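Long-range contacts in DegV domain-containing protein spr0652 (Streptococcus pneumoniae, PDB 6CNG), which binds a long-chain fatty acid, here linoleic acid, and probably serves fatty acid kinase as a lipid carrier: residues A[107-112]-A[137-142]; A[84-89]-A[111-116]; A[26-31]-A[103-108]; A[177-182]-A[294-299]; A[30-35]-A[144-149]. One frame throughout, in Å; residues are numbered along the deposited sequence.

How the contacts relate
Contacts 1, 2 and 4 all touch the linoleic acid: contact 2 lies beside its carboxylate, contact 4 lines the far part of the tail, and contact 1 reaches both. The centres of contacts 2 and 4 stand about 23 Å apart, with nearest atoms about 12 Å from each other, so the lipid itself spans that gap. Contact 3, about 7 Å from contact 1 between centres, joins two parallel strands, one of which runs straight into the loop 107-112. Contact 5 starts from the same turn as contact 3 and carries it to helix 143-157. Contacts 1 and 5 meet where Gly142 N lies 2.8 Å from Gly30 O, a probable hydrogen bond.

Contact 1: A[107-112]-A[137-142]. With EIC (linoleic acid), chain C.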
# COMPACT_ATOMS: atom_id res chain seq x y z
N THR A 107 2.82 0.85 -6.64
CA THR A 107 2.72 1.45 -7.96
C THR A 107 4.06 1.49 -8.68
O THR A 107 5.02 2.09 -8.20
CB THR A 107 2.16 2.86 -7.88
OG1 THR A 107 2.40 3.52 -9.12
CG2 THR A 107 2.77 3.64 -6.75
N GLY A 108 4.11 0.88 -9.85
CA GLY A 108 5.31 0.92 -10.64
C GLY A 108 5.54 2.22 -11.35
O GLY A 108 6.51 2.34 -12.09
N THR A 109 4.66 3.20 -11.17
CA THR A 109 4.89 4.51 -11.75
C THR A 109 5.72 5.40 -10.84
O THR A 109 6.51 6.20 -11.34
CB THR A 109 3.56 5.18 -12.04
OG1 THR A 109 2.74 4.30 -12.80
CG2 THR A 109 3.77 6.44 -12.84
N LEU A 110 5.55 5.27 -9.53
CA LEU A 110 6.28 6.08 -8.58
C LEU A 110 7.48 5.38 -7.97
O LEU A 110 8.25 6.02 -7.26
CB LEU A 110 5.34 6.55 -7.47
CG LEU A 110 4.12 7.38 -7.87
CD1 LEU A 110 3.30 7.71 -6.68
CD2 LEU A 110 4.51 8.63 -8.59
N SER A 111 7.65 4.08 -8.21
CA SER A 111 8.75 3.33 -7.65
C SER A 111 9.18 2.27 -8.64
O SER A 111 8.36 1.73 -9.39
CB SER A 111 8.39 2.66 -6.32
OG SER A 111 9.34 1.65 -5.98
N GLY A 112 10.47 1.97 -8.63
CA GLY A 112 11.03 0.92 -9.45
C GLY A 112 10.87 -0.47 -8.88
O GLY A 112 11.46 -1.42 -9.39
N ASP A 137 1.43 -5.27 -10.58
CA ASP A 137 1.57 -3.86 -10.25
C ASP A 137 0.24 -3.37 -9.71
O ASP A 137 -0.75 -3.29 -10.45
CB ASP A 137 1.95 -3.10 -11.51
CG ASP A 137 2.25 -1.65 -11.25
OD1 ASP A 137 1.98 -1.09 -10.17
OD2 ASP A 137 2.76 -1.04 -12.20
N SER A 138 0.21 -3.05 -8.42
CA SER A 138 -1.01 -2.57 -7.80
C SER A 138 -1.43 -1.21 -8.32
O SER A 138 -2.62 -0.86 -8.20
CB SER A 138 -0.80 -2.45 -6.30
OG SER A 138 0.05 -1.38 -5.96
N LEU A 139 -0.48 -0.44 -8.86
CA LEU A 139 -0.71 0.97 -9.19
C LEU A 139 -1.23 1.73 -7.97
O LEU A 139 -2.02 2.67 -8.10
CB LEU A 139 -1.64 1.12 -10.38
CG LEU A 139 -1.19 0.43 -11.68
CD1 LEU A 139 -2.27 0.47 -12.75
CD2 LEU A 139 0.08 1.03 -12.23
N SER A 140 -0.78 1.33 -6.79
CA SER A 140 -1.37 1.81 -5.56
C SER A 140 -0.36 1.67 -4.43
O SER A 140 0.84 1.52 -4.66
CB SER A 140 -2.70 1.07 -5.29
OG SER A 140 -3.48 1.78 -4.35
N ALA A 141 -0.86 1.73 -3.21
CA ALA A 141 -0.03 1.52 -2.03
C ALA A 141 -0.96 1.31 -0.85
O ALA A 141 -2.18 1.48 -0.96
CB ALA A 141 0.88 2.73 -1.79
N GLY A 142 -0.37 0.93 0.28
CA GLY A 142 -1.16 0.99 1.50
C GLY A 142 -2.35 0.05 1.49
O GLY A 142 -2.26 -1.10 1.09
C1 EIC C . 11.03 4.18 -3.85
C2 EIC C . 9.66 4.16 -3.17
C3 EIC C . 8.78 5.33 -3.53
C4 EIC C . 7.35 5.11 -3.09
C5 EIC C . 6.44 6.24 -3.53
C6 EIC C . 4.98 5.96 -3.19
C7 EIC C . 4.65 6.16 -1.70
C8 EIC C . 3.23 5.71 -1.39
C9 EIC C . 3.03 5.81 0.10
C10 EIC C . 2.47 6.87 0.64
C11 EIC C . 2.00 8.07 -0.17
C12 EIC C . 0.60 8.38 0.34
C13 EIC C . -0.45 8.56 -0.43
C14 EIC C . -0.38 8.49 -1.94
C15 EIC C . -0.54 7.06 -2.45
C16 EIC C . -0.49 7.06 -3.97
C17 EIC C . -0.48 5.67 -4.53
C18 EIC C . -0.38 5.73 -6.04
O1 EIC C . 11.27 3.47 -4.87
O2 EIC C . 11.93 4.92 -3.38
O HOH W 1 3.12 1.48 -13.59
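Thr107 fits closely against the turn 137-140, and this is the tight half of a contact between two loops that each leave a parallel strand and lead into a helix. Its CB lies 3.6 Å from Leu139 C, and its backbone N gives a hydrogen bond of 2.9 Å to Ser140 O, lying in the plane of that carbonyl. With OG1 anti to the backbone N (chi1 165°), the hydroxyl accepts from Thr109 N in an ST turn and also bonds Gly217 O, while CG2 is left facing Ser140 O and the tail end of the linoleic acid, 3.8 Å from EIC C18.

Asp137 bonds the next residue, Gly108. Its OD1 takes Gly108 N at 2.9 Å, on the syn side but 33° out of the carboxylate plane, and Leu139 N, in an Asx turn, from the opposite face. The packing slackens beyond this pair. Thr109 OG1 comes no nearer to Leu139 CD2 than 4.3 Å, and a water bridges Thr109 OG1 to Asp137 OD2 on the more exposed side, where Thr109 OG1 also bonds Thr216 O.

Further along 107-112, Ser111 OG donates to EIC O1 at 2.9 Å, in keeping with the hexadecanoate-binding role inferred for this serine. One carboxylate oxygen thus ties both loops together through backbone N-H groups, which would probably favour its charged form.

Contact 2: A[84-89]-A[111-116]. With EIC (linoleic acid), chain C.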
# COMPACT_ATOMS: atom_id res chain seq x y z
N ALA A 84 14.44 4.05 -1.44
CA ALA A 84 14.97 3.22 -2.52
C ALA A 84 14.20 1.91 -2.58
O ALA A 84 13.73 1.41 -1.57
CB ALA A 84 16.44 2.86 -2.32
N CYS A 85 14.11 1.36 -3.77
CA CYS A 85 13.30 0.18 -4.03
C CYS A 85 14.14 -1.08 -3.86
O CYS A 85 15.37 -1.02 -3.79
CB CYS A 85 12.72 0.25 -5.44
SG CYS A 85 13.90 0.08 -6.75
N PRO A 86 13.50 -2.25 -3.81
CA PRO A 86 14.26 -3.48 -3.67
C PRO A 86 15.03 -3.84 -4.92
O PRO A 86 14.63 -3.57 -6.05
CB PRO A 86 13.18 -4.53 -3.39
CG PRO A 86 12.03 -3.74 -2.93
CD PRO A 86 12.07 -2.53 -3.78
N SER A 87 16.16 -4.48 -4.68
CA SER A 87 16.95 -5.02 -5.74
C SER A 87 16.23 -6.22 -6.34
O SER A 87 15.46 -6.90 -5.66
CB SER A 87 18.26 -5.50 -5.18
OG SER A 87 18.94 -6.31 -6.10
N PRO A 88 16.47 -6.51 -7.60
CA PRO A 88 15.99 -7.76 -8.16
C PRO A 88 16.42 -8.95 -7.35
O PRO A 88 15.65 -9.90 -7.19
CB PRO A 88 16.63 -7.76 -9.55
CG PRO A 88 16.93 -6.38 -9.83
CD PRO A 88 17.27 -5.75 -8.56
N ASP A 89 17.66 -8.92 -6.83
CA ASP A 89 18.18 -9.99 -6.00
C ASP A 89 17.35 -10.17 -4.74
O ASP A 89 17.16 -11.29 -4.28
CB ASP A 89 19.61 -9.66 -5.64
CG ASP A 89 20.23 -10.73 -4.86
OD1 ASP A 89 20.37 -11.84 -5.41
OD2 ASP A 89 20.57 -10.48 -3.69
N SER A 111 7.65 4.08 -8.21
CA SER A 111 8.75 3.33 -7.65
C SER A 111 9.18 2.27 -8.64
O SER A 111 8.36 1.73 -9.39
CB SER A 111 8.39 2.66 -6.32
OG SER A 111 9.34 1.65 -5.98
N GLY A 112 10.47 1.97 -8.63
CA GLY A 112 11.03 0.92 -9.45
C GLY A 112 10.87 -0.47 -8.88
O GLY A 112 11.46 -1.42 -9.39
N SER A 113 10.08 -0.61 -7.83
CA SER A 113 9.87 -1.92 -7.24
C SER A 113 9.35 -2.90 -8.28
O SER A 113 9.84 -4.02 -8.40
CB SER A 113 8.89 -1.78 -6.07
OG SER A 113 8.74 -3.00 -5.40
N HIS A 114 8.35 -2.48 -9.04
CA HIS A 114 7.77 -3.36 -10.02
C HIS A 114 8.76 -3.71 -11.11
O HIS A 114 8.78 -4.84 -11.59
CB HIS A 114 6.54 -2.70 -10.60
CG HIS A 114 5.86 -3.51 -11.64
ND1 HIS A 114 5.94 -3.22 -12.98
CD2 HIS A 114 5.11 -4.62 -11.54
CE1 HIS A 114 5.27 -4.12 -13.67
NE2 HIS A 114 4.75 -4.98 -12.81
N ASN A 115 9.58 -2.75 -11.54
CA ASN A 115 10.58 -3.04 -12.56
C ASN A 115 11.55 -4.11 -12.09
O ASN A 115 11.88 -5.03 -12.84
CB ASN A 115 11.31 -1.74 -12.93
CG ASN A 115 12.36 -1.93 -14.02
OD1 ASN A 115 13.53 -2.15 -13.75
ND2 ASN A 115 11.94 -1.80 -15.25
N SER A 116 12.02 -4.02 -10.84
CA SER A 116 12.88 -5.06 -10.29
C SER A 116 12.16 -6.39 -10.21
O SER A 116 12.75 -7.44 -10.43
CB SER A 116 13.37 -4.67 -8.90
OG SER A 116 14.39 -3.72 -9.00
C1 EIC C . 11.03 4.18 -3.85
C2 EIC C . 9.66 4.16 -3.17
C3 EIC C . 8.78 5.33 -3.53
C4 EIC C . 7.35 5.11 -3.09
C5 EIC C . 6.44 6.24 -3.53
C6 EIC C . 4.98 5.96 -3.19
C7 EIC C . 4.65 6.16 -1.70
C8 EIC C . 3.23 5.71 -1.39
C9 EIC C . 3.03 5.81 0.10
C10 EIC C . 2.47 6.87 0.64
C11 EIC C . 2.00 8.07 -0.17
C12 EIC C . 0.60 8.38 0.34
C13 EIC C . -0.45 8.56 -0.43
C14 EIC C . -0.38 8.49 -1.94
C15 EIC C . -0.54 7.06 -2.45
C16 EIC C . -0.49 7.06 -3.97
C17 EIC C . -0.48 5.67 -4.53
C18 EIC C . -0.38 5.73 -6.04
O1 EIC C . 11.27 3.47 -4.87
O2 EIC C . 11.93 4.92 -3.38
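This is a packing contact between the approaches to two helices, 88-95 and 113-127, set beside the carboxylate end of the fatty acid pocket. Ser116, one turn into its helix, makes the main link in one of its two modelled conformers: OG, anti to its carbonyl carbon (chi1 -77°), is aimed at Pro86 O and donates to it at 3.0 Å in the carbonyl plane. Ser116 OG also rests 3.6 Å from Pro88 CD; Pro88 begins helix 88-95, which Ser87 caps by accepting from Asp89 N. Pro86 CD meets Ser113 OG at 3.7 Å, a hydroxyl otherwise bonded to Tyr91 and Asp28.

Nearer the lipid, Cys85 lies over the start of helix 113-127, its SG 3.7 Å from Gly112 C and its CB the same distance from Ser111 OG and 3.6 Å from EIC O1. Ser111 OG accepts from Ser113 N, an ST turn, while donating to the lipid; the N-terminal end of the helix would probably help stabilise negative charge on the bound carboxylate.

Contact 3: A[26-31]-A[103-108]; sequences IADSGC and LVTITG
Ile26 O receives Val104 N at 2.9 Å, the firm backbone bond between two neighbouring parallel strands of the alpha/beta domain, their short segments 14° apart. Ile26 pairs with Leu103 on one face, Ile26 CB 4.2 Å from Leu103 CG, and Ala27 with Val104 on the other. Asp28 N reaches Val104 O only weakly.

At Asp28 the side chain takes over from the backbone. Its CG sits between the backbone N and carbonyl carbon (chi1 63°), which swings the carboxylate across to the neighbouring strand, and OD2 accepts Ile106 N at 2.8 Å on the syn side, somewhat out of the carboxylate plane. OD1 takes Gly30 N at its anti side, also tilted from the plane, an Asx turn inside the type I turn 28-31.

Around this shell, Ser113 OG of helix 113-127 is also hydrogen-bonded to OD2, and Tyr91 packs on Asp28. Helix 143-157 packs on Val104, on the Ala27 face, and helix 113-127 on Leu103, opposite. At the turn, Ile106 CD1 rests 3.7 Å from Gly30 CA.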
# COMPACT_ATOMS: atom_id res chain seq x y z
N ILE A 26 4.14 -12.57 -2.11
CA ILE A 26 5.23 -11.64 -1.86
C ILE A 26 4.72 -10.24 -2.10
O ILE A 26 3.96 -10.00 -3.03
CB ILE A 26 6.44 -11.94 -2.76
CG1 ILE A 26 6.76 -13.43 -2.76
CG2 ILE A 26 7.63 -11.15 -2.30
CD1 ILE A 26 7.89 -13.83 -3.66
N ALA A 27 5.11 -9.31 -1.24
CA ALA A 27 4.76 -7.92 -1.43
C ALA A 27 5.93 -7.06 -0.97
O ALA A 27 6.70 -7.47 -0.12
CB ALA A 27 3.51 -7.53 -0.63
N ASP A 28 6.06 -5.88 -1.55
CA ASP A 28 7.04 -4.95 -1.01
C ASP A 28 6.44 -4.18 0.19
O ASP A 28 5.26 -4.32 0.52
CB ASP A 28 7.57 -4.05 -2.13
CG ASP A 28 6.51 -3.16 -2.75
OD1 ASP A 28 5.62 -2.66 -2.00
OD2 ASP A 28 6.57 -2.94 -3.99
N SER A 29 7.27 -3.37 0.85
CA SER A 29 6.84 -2.70 2.08
C SER A 29 5.91 -1.47 1.85
O SER A 29 5.61 -0.73 2.81
CB SER A 29 8.05 -2.42 2.97
OG SER A 29 8.89 -1.45 2.42
N GLY A 30 5.39 -1.29 0.63
CA GLY A 30 4.19 -0.52 0.41
C GLY A 30 2.93 -1.21 0.87
O GLY A 30 1.87 -0.58 0.92
N CYS A 31 3.02 -2.52 1.17
CA CYS A 31 2.01 -3.28 1.89
C CYS A 31 2.28 -3.16 3.39
O CYS A 31 3.42 -3.25 3.84
CB CYS A 31 2.10 -4.76 1.51
SG CYS A 31 1.05 -5.93 2.41
N LEU A 103 3.31 -11.80 -6.69
CA LEU A 103 4.14 -10.71 -6.22
C LEU A 103 3.37 -9.44 -6.50
O LEU A 103 3.11 -9.11 -7.66
CB LEU A 103 5.48 -10.75 -6.95
CG LEU A 103 6.62 -9.88 -6.44
CD1 LEU A 103 7.82 -10.07 -7.33
CD2 LEU A 103 6.24 -8.41 -6.35
N VAL A 104 2.99 -8.73 -5.45
CA VAL A 104 2.30 -7.46 -5.56
C VAL A 104 3.29 -6.38 -5.18
O VAL A 104 3.83 -6.40 -4.07
CB VAL A 104 1.08 -7.41 -4.64
CG1 VAL A 104 0.26 -6.17 -4.90
CG2 VAL A 104 0.26 -8.65 -4.83
N THR A 105 3.49 -5.43 -6.07
CA THR A 105 4.30 -4.27 -5.79
C THR A 105 3.46 -3.02 -5.64
O THR A 105 2.34 -2.91 -6.12
CB THR A 105 5.33 -4.03 -6.89
OG1 THR A 105 4.69 -3.49 -8.04
CG2 THR A 105 6.04 -5.28 -7.23
N ILE A 106 4.03 -2.08 -4.92
CA ILE A 106 3.55 -0.72 -4.95
C ILE A 106 3.61 -0.20 -6.39
O ILE A 106 4.31 -0.74 -7.26
CB ILE A 106 4.49 0.04 -4.00
CG1 ILE A 106 3.81 1.26 -3.38
CG2 ILE A 106 5.84 0.34 -4.71
CD1 ILE A 106 4.64 2.00 -2.32
N THR A 107 2.82 0.85 -6.64
CA THR A 107 2.72 1.45 -7.96
C THR A 107 4.06 1.49 -8.68
O THR A 107 5.02 2.09 -8.20
CB THR A 107 2.16 2.86 -7.88
OG1 THR A 107 2.40 3.52 -9.12
CG2 THR A 107 2.77 3.64 -6.75
N GLY A 108 4.11 0.88 -9.85
CA GLY A 108 5.31 0.92 -10.64
C GLY A 108 5.54 2.22 -11.35
O GLY A 108 6.51 2.34 -12.09
O HOH W 2 3.17 -4.18 -2.00

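Contact 4: A[177-182]-A[294-299]. With EIC (linoleic acid), chain C.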
# COMPACT_ATOMS: atom_id res chain seq x y z
N LYS A 177 -9.96 0.22 -4.99
CA LYS A 177 -9.56 1.60 -5.16
C LYS A 177 -8.80 2.08 -3.92
O LYS A 177 -8.75 1.39 -2.90
CB LYS A 177 -10.79 2.48 -5.45
CG LYS A 177 -11.66 2.03 -6.70
CD LYS A 177 -11.06 2.37 -8.06
CE LYS A 177 -11.84 1.74 -9.27
NZ LYS A 177 -11.14 1.89 -10.60
N LEU A 178 -8.21 3.28 -4.02
CA LEU A 178 -7.53 3.92 -2.89
C LEU A 178 -7.96 5.37 -2.75
O LEU A 178 -7.98 6.12 -3.72
CB LEU A 178 -5.99 3.87 -3.06
CG LEU A 178 -5.19 4.44 -1.88
CD1 LEU A 178 -5.13 3.48 -0.73
CD2 LEU A 178 -3.80 4.80 -2.27
N LEU A 179 -8.27 5.78 -1.54
CA LEU A 179 -8.39 7.18 -1.19
C LEU A 179 -7.37 7.46 -0.10
O LEU A 179 -7.14 6.62 0.77
CB LEU A 179 -9.77 7.49 -0.63
CG LEU A 179 -10.90 7.97 -1.54
CD1 LEU A 179 -12.24 7.85 -0.85
CD2 LEU A 179 -10.69 9.41 -1.93
N PHE A 180 -6.74 8.62 -0.16
CA PHE A 180 -5.82 9.03 0.88
C PHE A 180 -6.19 10.40 1.40
O PHE A 180 -6.81 11.20 0.70
CB PHE A 180 -4.37 8.98 0.42
CG PHE A 180 -4.09 9.76 -0.82
CD1 PHE A 180 -3.94 11.12 -0.77
CD2 PHE A 180 -3.94 9.11 -2.03
CE1 PHE A 180 -3.67 11.82 -1.88
CE2 PHE A 180 -3.67 9.82 -3.16
CZ PHE A 180 -3.54 11.16 -3.10
N VAL A 181 -5.84 10.65 2.65
CA VAL A 181 -5.86 11.99 3.20
C VAL A 181 -4.52 12.27 3.84
O VAL A 181 -4.11 11.58 4.77
CB VAL A 181 -6.95 12.19 4.26
CG1 VAL A 181 -6.91 13.62 4.73
CG2 VAL A 181 -8.27 11.79 3.67
N LEU A 182 -3.88 13.31 3.36
CA LEU A 182 -2.56 13.67 3.83
C LEU A 182 -2.58 15.08 4.39
O LEU A 182 -2.97 16.02 3.70
CB LEU A 182 -1.56 13.55 2.69
CG LEU A 182 -1.65 12.29 1.85
CD1 LEU A 182 -0.59 12.31 0.77
CD2 LEU A 182 -1.47 11.07 2.70
N LEU A 294 -3.44 8.97 6.02
CA LEU A 294 -4.33 7.83 5.86
C LEU A 294 -4.30 7.36 4.42
O LEU A 294 -4.40 8.17 3.51
CB LEU A 294 -5.75 8.26 6.19
CG LEU A 294 -6.84 7.27 5.75
CD1 LEU A 294 -6.78 5.99 6.55
CD2 LEU A 294 -8.18 7.91 5.87
N LEU A 295 -4.17 6.05 4.24
CA LEU A 295 -4.25 5.41 2.94
C LEU A 295 -5.29 4.31 3.06
O LEU A 295 -5.01 3.22 3.55
CB LEU A 295 -2.94 4.77 2.52
CG LEU A 295 -1.67 5.58 2.35
CD1 LEU A 295 -0.97 5.09 1.08
CD2 LEU A 295 -1.97 7.08 2.31
N MET A 296 -6.48 4.57 2.54
CA MET A 296 -7.60 3.68 2.71
C MET A 296 -7.86 2.92 1.41
O MET A 296 -8.18 3.52 0.39
CB MET A 296 -8.80 4.55 3.07
CG MET A 296 -10.07 3.87 3.01
SD MET A 296 -11.36 4.81 3.84
CE MET A 296 -11.54 6.22 2.72
N GLY A 297 -7.71 1.61 1.46
CA GLY A 297 -8.14 0.76 0.37
C GLY A 297 -9.56 0.27 0.59
O GLY A 297 -9.99 0.07 1.72
N TYR A 298 -10.29 0.09 -0.51
CA TYR A 298 -11.69 -0.30 -0.40
C TYR A 298 -12.20 -0.98 -1.66
O TYR A 298 -11.62 -0.85 -2.74
CB TYR A 298 -12.61 0.88 -0.01
CG TYR A 298 -12.65 2.01 -1.01
CD1 TYR A 298 -11.69 3.02 -1.01
CD2 TYR A 298 -13.67 2.08 -1.98
CE1 TYR A 298 -11.72 4.05 -1.91
CE2 TYR A 298 -13.70 3.13 -2.91
CZ TYR A 298 -12.74 4.11 -2.87
OH TYR A 298 -12.78 5.12 -3.77
N GLU A 299 -13.29 -1.71 -1.49
CA GLU A 299 -13.96 -2.41 -2.57
C GLU A 299 -15.14 -1.60 -3.10
O GLU A 299 -15.87 -0.98 -2.33
CB GLU A 299 -14.47 -3.75 -2.06
CG GLU A 299 -13.39 -4.75 -1.70
CD GLU A 299 -13.94 -6.02 -1.15
OE1 GLU A 299 -15.09 -5.99 -0.65
OE2 GLU A 299 -13.21 -7.02 -1.21
C1 EIC C . 11.03 4.18 -3.85
C2 EIC C . 9.66 4.16 -3.17
C3 EIC C . 8.78 5.33 -3.53
C4 EIC C . 7.35 5.11 -3.09
C5 EIC C . 6.44 6.24 -3.53
C6 EIC C . 4.98 5.96 -3.19
C7 EIC C . 4.65 6.16 -1.70
C8 EIC C . 3.23 5.71 -1.39
C9 EIC C . 3.03 5.81 0.10
C10 EIC C . 2.47 6.87 0.64
C11 EIC C . 2.00 8.07 -0.17
C12 EIC C . 0.60 8.38 0.34
C13 EIC C . -0.45 8.56 -0.43
C14 EIC C . -0.38 8.49 -1.94
C15 EIC C . -0.54 7.06 -2.45
C16 EIC C . -0.49 7.06 -3.97
C17 EIC C . -0.48 5.67 -4.53
C18 EIC C . -0.38 5.73 -6.04
O1 EIC C . 11.27 3.47 -4.87
O2 EIC C . 11.93 4.92 -3.38
O HOH W 3 -10.50 6.42 -4.83
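Leu295 and Phe180 form the apolar centre of this antiparallel strand pair, which belongs to the mixed six-stranded sheet and puts one of its faces into the fatty acid pocket. Leu295 CD2 lies 3.6 Å from Phe180 CB and 3.5 Å from EIC C13. The Phe180 ring offers one face to the lipid, with EIC C14 above it toward the rim; a chi1 of 55° sets the ring over its own main chain with that face to the tail. Leu182 meets the tail at C12 and C13 and Leu178 further on, its CD2 4.0 Å from EIC C15.

On the reverse face, Leu179 and Met296 lie side by side and point the same way, with CD1 to CE at 4.0 Å, and helix 228-242 packs over Met296 and Tyr298. The Tyr298 ring leans across toward its partner strand: Lys177 CB sits over one face in a CH-pi contact, 4.0 Å from the ring centroid, while Leu179 N approaches the edge.

Between the faces, Lys177 with Tyr298, Leu179 with Met296 and Val181 with Leu294 are hydrogen-bonded pairs, each closed by two backbone bonds. The shortest of the six joins Met296 N to Leu179 O at 2.8 Å, almost in line with the carbonyl.

At the polar edge, a water donates to Leu178 O and is hydrogen-bonded to Tyr298 OH, 2.8 Å from each oxygen.

Contact 5: A[30-35]-A[144-149]; sequences GCDYRQ and EVDLLV. With NA (sodium ion), chain D.
Polar contacts converge on Asp146, whose carboxylate meets the loop 30-35 from helix 143-157. Its OD1 accepts Asp32 N at 2.8 Å, a nearly straight bond (162°) from the syn side. Its OD2 lies only 2.5 Å from Asp32 OD2, the two carboxylate planes being 74° apart; at this distance one of the acids is probably protonated and donates to the other. Asp32 OD1, the other branch, takes Ser282 N. The Tyr33 ring turns its edge to Asp146 O, with CE2 3.5 Å away.

Apolar packing fills in around this pair. Cys31 CB rests 3.6 Å from Val145 CG1, one turn before Val149. Tyr33 slides past Val149 in the opposite direction, CD2 to CG1 at 3.9 Å.

Metal binding lies on another side of the helix, where Glu144 OE2 binds sodium at 2.7 Å. A water, Gln173 O and Thr176 O complete the ligands found. The contact thus packs a loop following a parallel strand onto a helix of the alpha/beta domain, beside a sodium site.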
# COMPACT_ATOMS: atom_id res chain seq x y z
N GLY A 30 5.39 -1.29 0.63
CA GLY A 30 4.19 -0.52 0.41
C GLY A 30 2.93 -1.21 0.87
O GLY A 30 1.87 -0.58 0.92
N CYS A 31 3.02 -2.52 1.17
CA CYS A 31 2.01 -3.28 1.89
C CYS A 31 2.28 -3.16 3.39
O CYS A 31 3.42 -3.25 3.84
CB CYS A 31 2.10 -4.76 1.51
SG CYS A 31 1.05 -5.93 2.41
N ASP A 32 1.23 -2.97 4.15
CA ASP A 32 1.38 -2.72 5.57
C ASP A 32 1.47 -3.97 6.42
O ASP A 32 1.82 -3.85 7.59
CB ASP A 32 0.22 -1.84 6.03
CG ASP A 32 0.07 -0.59 5.18
OD1 ASP A 32 0.98 0.23 5.17
OD2 ASP A 32 -0.94 -0.47 4.50
N TYR A 33 1.16 -5.14 5.87
CA TYR A 33 1.25 -6.39 6.61
C TYR A 33 2.71 -6.77 6.83
O TYR A 33 3.52 -6.77 5.90
CB TYR A 33 0.57 -7.52 5.82
CG TYR A 33 -0.94 -7.47 5.76
CD1 TYR A 33 -1.69 -7.25 6.89
CD2 TYR A 33 -1.60 -7.64 4.57
CE1 TYR A 33 -3.07 -7.22 6.83
CE2 TYR A 33 -2.96 -7.61 4.50
CZ TYR A 33 -3.70 -7.40 5.62
OH TYR A 33 -5.08 -7.36 5.51
N ARG A 34 3.04 -7.14 8.07
CA ARG A 34 4.25 -7.92 8.32
C ARG A 34 3.94 -9.41 8.42
O ARG A 34 4.76 -10.25 8.03
CB ARG A 34 4.95 -7.47 9.61
CG ARG A 34 4.97 -5.95 9.91
CD ARG A 34 5.78 -5.18 8.91
NE ARG A 34 6.33 -3.96 9.49
CZ ARG A 34 7.12 -3.12 8.83
NH1 ARG A 34 7.44 -3.35 7.57
NH2 ARG A 34 7.59 -2.04 9.44
N GLN A 35 2.74 -9.73 8.89
CA GLN A 35 2.20 -11.07 8.91
C GLN A 35 0.85 -11.02 8.24
O GLN A 35 0.07 -10.11 8.50
CB GLN A 35 1.97 -11.56 10.36
CG GLN A 35 3.22 -11.62 11.24
CD GLN A 35 2.91 -11.96 12.69
OE1 GLN A 35 3.40 -12.95 13.23
NE2 GLN A 35 2.12 -11.13 13.34
N GLU A 144 -4.94 -0.55 -0.21
CA GLU A 144 -5.39 -1.27 -1.40
C GLU A 144 -4.49 -2.46 -1.68
O GLU A 144 -4.98 -3.53 -2.05
CB GLU A 144 -5.45 -0.35 -2.61
CG GLU A 144 -6.33 -0.95 -3.67
CD GLU A 144 -6.27 -0.29 -5.02
OE1 GLU A 144 -5.80 0.85 -5.11
OE2 GLU A 144 -6.72 -0.92 -6.00
N VAL A 145 -3.18 -2.30 -1.52
CA VAL A 145 -2.29 -3.44 -1.61
C VAL A 145 -2.63 -4.47 -0.54
O VAL A 145 -2.59 -5.67 -0.78
CB VAL A 145 -0.83 -2.97 -1.51
CG1 VAL A 145 0.07 -4.14 -1.42
CG2 VAL A 145 -0.45 -2.14 -2.71
N ASP A 146 -2.94 -4.00 0.65
CA ASP A 146 -3.33 -4.93 1.69
C ASP A 146 -4.53 -5.76 1.28
O ASP A 146 -4.55 -6.97 1.49
CB ASP A 146 -3.61 -4.13 2.94
CG ASP A 146 -2.39 -3.31 3.39
OD1 ASP A 146 -1.27 -3.65 2.98
OD2 ASP A 146 -2.55 -2.32 4.14
N LEU A 147 -5.56 -5.13 0.72
CA LEU A 147 -6.72 -5.86 0.24
C LEU A 147 -6.34 -6.88 -0.81
O LEU A 147 -6.87 -8.00 -0.83
CB LEU A 147 -7.71 -4.89 -0.35
CG LEU A 147 -8.60 -4.13 0.62
CD1 LEU A 147 -9.48 -3.18 -0.14
CD2 LEU A 147 -9.41 -5.08 1.48
N LEU A 148 -5.45 -6.52 -1.72
CA LEU A 148 -5.07 -7.45 -2.76
C LEU A 148 -4.41 -8.67 -2.17
O LEU A 148 -4.64 -9.79 -2.62
CB LEU A 148 -4.10 -6.81 -3.73
CG LEU A 148 -4.63 -5.66 -4.56
CD1 LEU A 148 -3.52 -5.19 -5.46
CD2 LEU A 148 -5.79 -6.08 -5.38
N VAL A 149 -3.56 -8.47 -1.18
CA VAL A 149 -2.88 -9.59 -0.56
C VAL A 149 -3.85 -10.46 0.21
O VAL A 149 -3.79 -11.69 0.15
CB VAL A 149 -1.74 -9.03 0.30
CG1 VAL A 149 -1.41 -9.96 1.39
CG2 VAL A 149 -0.56 -8.78 -0.59
NA NA D . -7.65 -0.72 -8.51
O HOH W 4 -5.54 -0.77 -9.32